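Local coordinates for prophage lambdalm01, antigen B (Listeria monocytogenes, PDB 4ACV), which probably acts as a phage tail terminator, ending tail-tube assembly by capping the finished tube as a hexameric ring, at residues K2-S5 with F6-L10. Sequence-based numbering, arbitrary orientation.
Sequences KSLS and FMRVL
The Phe6 ring meets Ser5 at an oblique angle, its CD1 4.1 Å from Ser5 OG, while Met42 of strand 37-48 and a polar side chain of another protein chain pack against the same residue; a large apolar ring suits this buried place. In Ser5, just ahead of the helix, a chi1 of 166° sets OG beside its own carbonyl carbon, on the side of the Met7 amide, and Ser5 OG accepts a weak 3.4 Å bond from Met7 N. Serine fits here because its short side chain can reach an amide that has no earlier carbonyl to bind. Ser5 O receives two further weak bonds, the straighter from Val9 N at 156° and a strongly bent one from Arg8 N. The side chain of Leu4 reaches forward along the first turn, its branched apolar end suiting the place: Leu4 CD1 lies 3.6 Å from Arg8 CG, the side chains crossing at about a right angle, and CD2 meets Val9 CG2. Arginine packs its methylenes on Leu4, while Arg8 NE is salt-bridged outward to an acidic side chain of another protein chain. With Leu4 O bound by Tyr58 and Gln45, this is a serine N-cap that starts helix 6-19, its preceding loop joined to the antiparallel sheet.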
ATOM      1  N   LYS B   2     -20.164   0.938 -26.668  1.00 47.97           N
ATOM      2  CA  LYS B   2     -19.390   1.890 -25.865  1.00 44.06           C
ATOM      3  C   LYS B   2     -19.377   1.456 -24.396  1.00 39.82           C
ATOM      4  O   LYS B   2     -20.378   0.966 -23.882  1.00 36.74           O
ATOM      5  CB  LYS B   2     -19.982   3.299 -25.966  1.00 42.25           C
ATOM      6  N   SER B   3     -18.250   1.628 -23.715  1.00 34.35           N
ATOM      7  CA  SER B   3     -18.192   1.297 -22.294  1.00 34.58           C
ATOM      8  C   SER B   3     -19.119   2.173 -21.447  1.00 29.20           C
ATOM      9  O   SER B   3     -19.076   3.395 -21.518  1.00 32.32           O
ATOM     10  CB  SER B   3     -16.766   1.385 -21.757  1.00 38.62           C
ATOM     11  OG  SER B   3     -16.725   0.977 -20.398  1.00 43.76           O
ATOM     12  N   LEU B   4     -19.940   1.531 -20.626  1.00 25.96           N
ATOM     13  CA  LEU B   4     -20.910   2.239 -19.802  1.00 33.22           C
ATOM     14  C   LEU B   4     -20.247   3.053 -18.688  1.00 33.60           C
ATOM     15  O   LEU B   4     -19.381   2.551 -17.969  1.00 29.19           O
ATOM     16  CB  LEU B   4     -21.898   1.235 -19.204  1.00 33.06           C
ATOM     17  CG  LEU B   4     -23.297   1.712 -18.832  1.00 35.14           C
ATOM     18  CD1 LEU B   4     -23.956   2.478 -19.986  1.00 30.93           C
ATOM     19  CD2 LEU B   4     -24.143   0.516 -18.420  1.00 35.77           C
ATOM     20  N   SER B   5     -20.659   4.311 -18.562  1.00 33.24           N
ATOM     21  CA  SER B   5     -20.199   5.201 -17.495  1.00 29.96           C
ATOM     22  C   SER B   5     -20.673   4.722 -16.119  1.00 31.42           C
ATOM     23  O   SER B   5     -21.764   4.168 -15.993  1.00 32.38           O
ATOM     24  CB  SER B   5     -20.708   6.632 -17.742  1.00 32.51           C
ATOM     25  OG  SER B   5     -20.549   7.448 -16.586  1.00 31.20           O
ATOM     26  N   PHE B   6     -19.865   4.957 -15.089  1.00 28.23           N
ATOM     27  CA  PHE B   6     -20.223   4.529 -13.745  1.00 29.14           C
ATOM     28  C   PHE B   6     -21.590   5.081 -13.309  1.00 30.33           C
ATOM     29  O   PHE B   6     -22.371   4.371 -12.673  1.00 26.95           O
ATOM     30  CB  PHE B   6     -19.130   4.892 -12.727  1.00 18.15           C
ATOM     31  CG  PHE B   6     -19.041   6.365 -12.410  1.00 18.08           C
ATOM     32  CD1 PHE B   6     -18.236   7.212 -13.175  1.00 20.96           C
ATOM     33  CD2 PHE B   6     -19.737   6.897 -11.336  1.00 18.31           C
ATOM     34  CE1 PHE B   6     -18.141   8.569 -12.878  1.00 18.98           C
ATOM     35  CE2 PHE B   6     -19.652   8.243 -11.032  1.00 21.77           C
ATOM     36  CZ  PHE B   6     -18.850   9.083 -11.801  1.00 23.49           C
ATOM     37  N   MET B   7     -21.878   6.328 -13.670  1.00 26.36           N
ATOM     38  CA  MET B   7     -23.114   6.987 -13.242  1.00 30.45           C
ATOM     39  C   MET B   7     -24.360   6.281 -13.742  1.00 30.44           C
ATOM     40  O   MET B   7     -25.357   6.199 -13.036  1.00 33.10           O
ATOM     41  CB  MET B   7     -23.142   8.440 -13.694  1.00 32.17           C
ATOM     42  CG  MET B   7     -22.496   9.399 -12.719  1.00 37.55           C
ATOM     43  SD  MET B   7     -23.061  11.072 -13.024  1.00 47.05           S
ATOM     44  CE  MET B   7     -24.820  10.884 -12.774  1.00 77.28           C
ATOM     45  N   ARG B   8     -24.296   5.786 -14.971  1.00 30.58           N
ATOM     46  CA  ARG B   8     -25.357   4.970 -15.532  1.00 25.29           C
ATOM     47  C   ARG B   8     -25.592   3.737 -14.655  1.00 31.21           C
ATOM     48  O   ARG B   8     -26.737   3.331 -14.425  1.00 32.69           O
ATOM     49  CB  ARG B   8     -24.971   4.534 -16.942  1.00 34.81           C
ATOM     50  CG  ARG B   8     -26.089   4.611 -17.940  1.00 49.10           C
ATOM     51  CD  ARG B   8     -26.498   6.045 -18.203  1.00 55.80           C
ATOM     52  NE  ARG B   8     -26.478   6.336 -19.631  1.00 60.82           N
ATOM     53  CZ  ARG B   8     -27.357   5.850 -20.501  1.00 61.02           C
ATOM     54  NH1 ARG B   8     -28.324   5.046 -20.082  1.00 58.86           N
ATOM     55  NH2 ARG B   8     -27.268   6.164 -21.787  1.00 64.02           N
ATOM     56  N   VAL B   9     -24.503   3.140 -14.170  1.00 29.74           N
ATOM     57  CA  VAL B   9     -24.600   1.986 -13.277  1.00 30.45           C
ATOM     58  C   VAL B   9     -25.161   2.386 -11.902  1.00 25.55           C
ATOM     59  O   VAL B   9     -26.036   1.710 -11.366  1.00 25.65           O
ATOM     60  CB  VAL B   9     -23.250   1.235 -13.146  1.00 31.28           C
ATOM     61  CG1 VAL B   9     -23.370   0.104 -12.136  1.00 28.28           C
ATOM     62  CG2 VAL B   9     -22.805   0.694 -14.504  1.00 25.40           C
ATOM     63  N   LEU B  10     -24.659   3.489 -11.350  1.00 19.26           N
ATOM     64  CA  LEU B  10     -25.256   4.106 -10.169  1.00 22.04           C
ATOM     65  C   LEU B  10     -26.772   4.255 -10.312  1.00 26.22           C
ATOM     66  O   LEU B  10     -27.540   3.782  -9.464  1.00 24.45           O
ATOM     67  CB  LEU B  10     -24.634   5.474  -9.883  1.00 25.11           C
ATOM     68  CG  LEU B  10     -23.238   5.466  -9.250  1.00 31.34           C
ATOM     69  CD1 LEU B  10     -22.756   6.887  -8.972  1.00 28.29           C
ATOM     70  CD2 LEU B  10     -23.198   4.631  -7.979  1.00 25.13           C
TER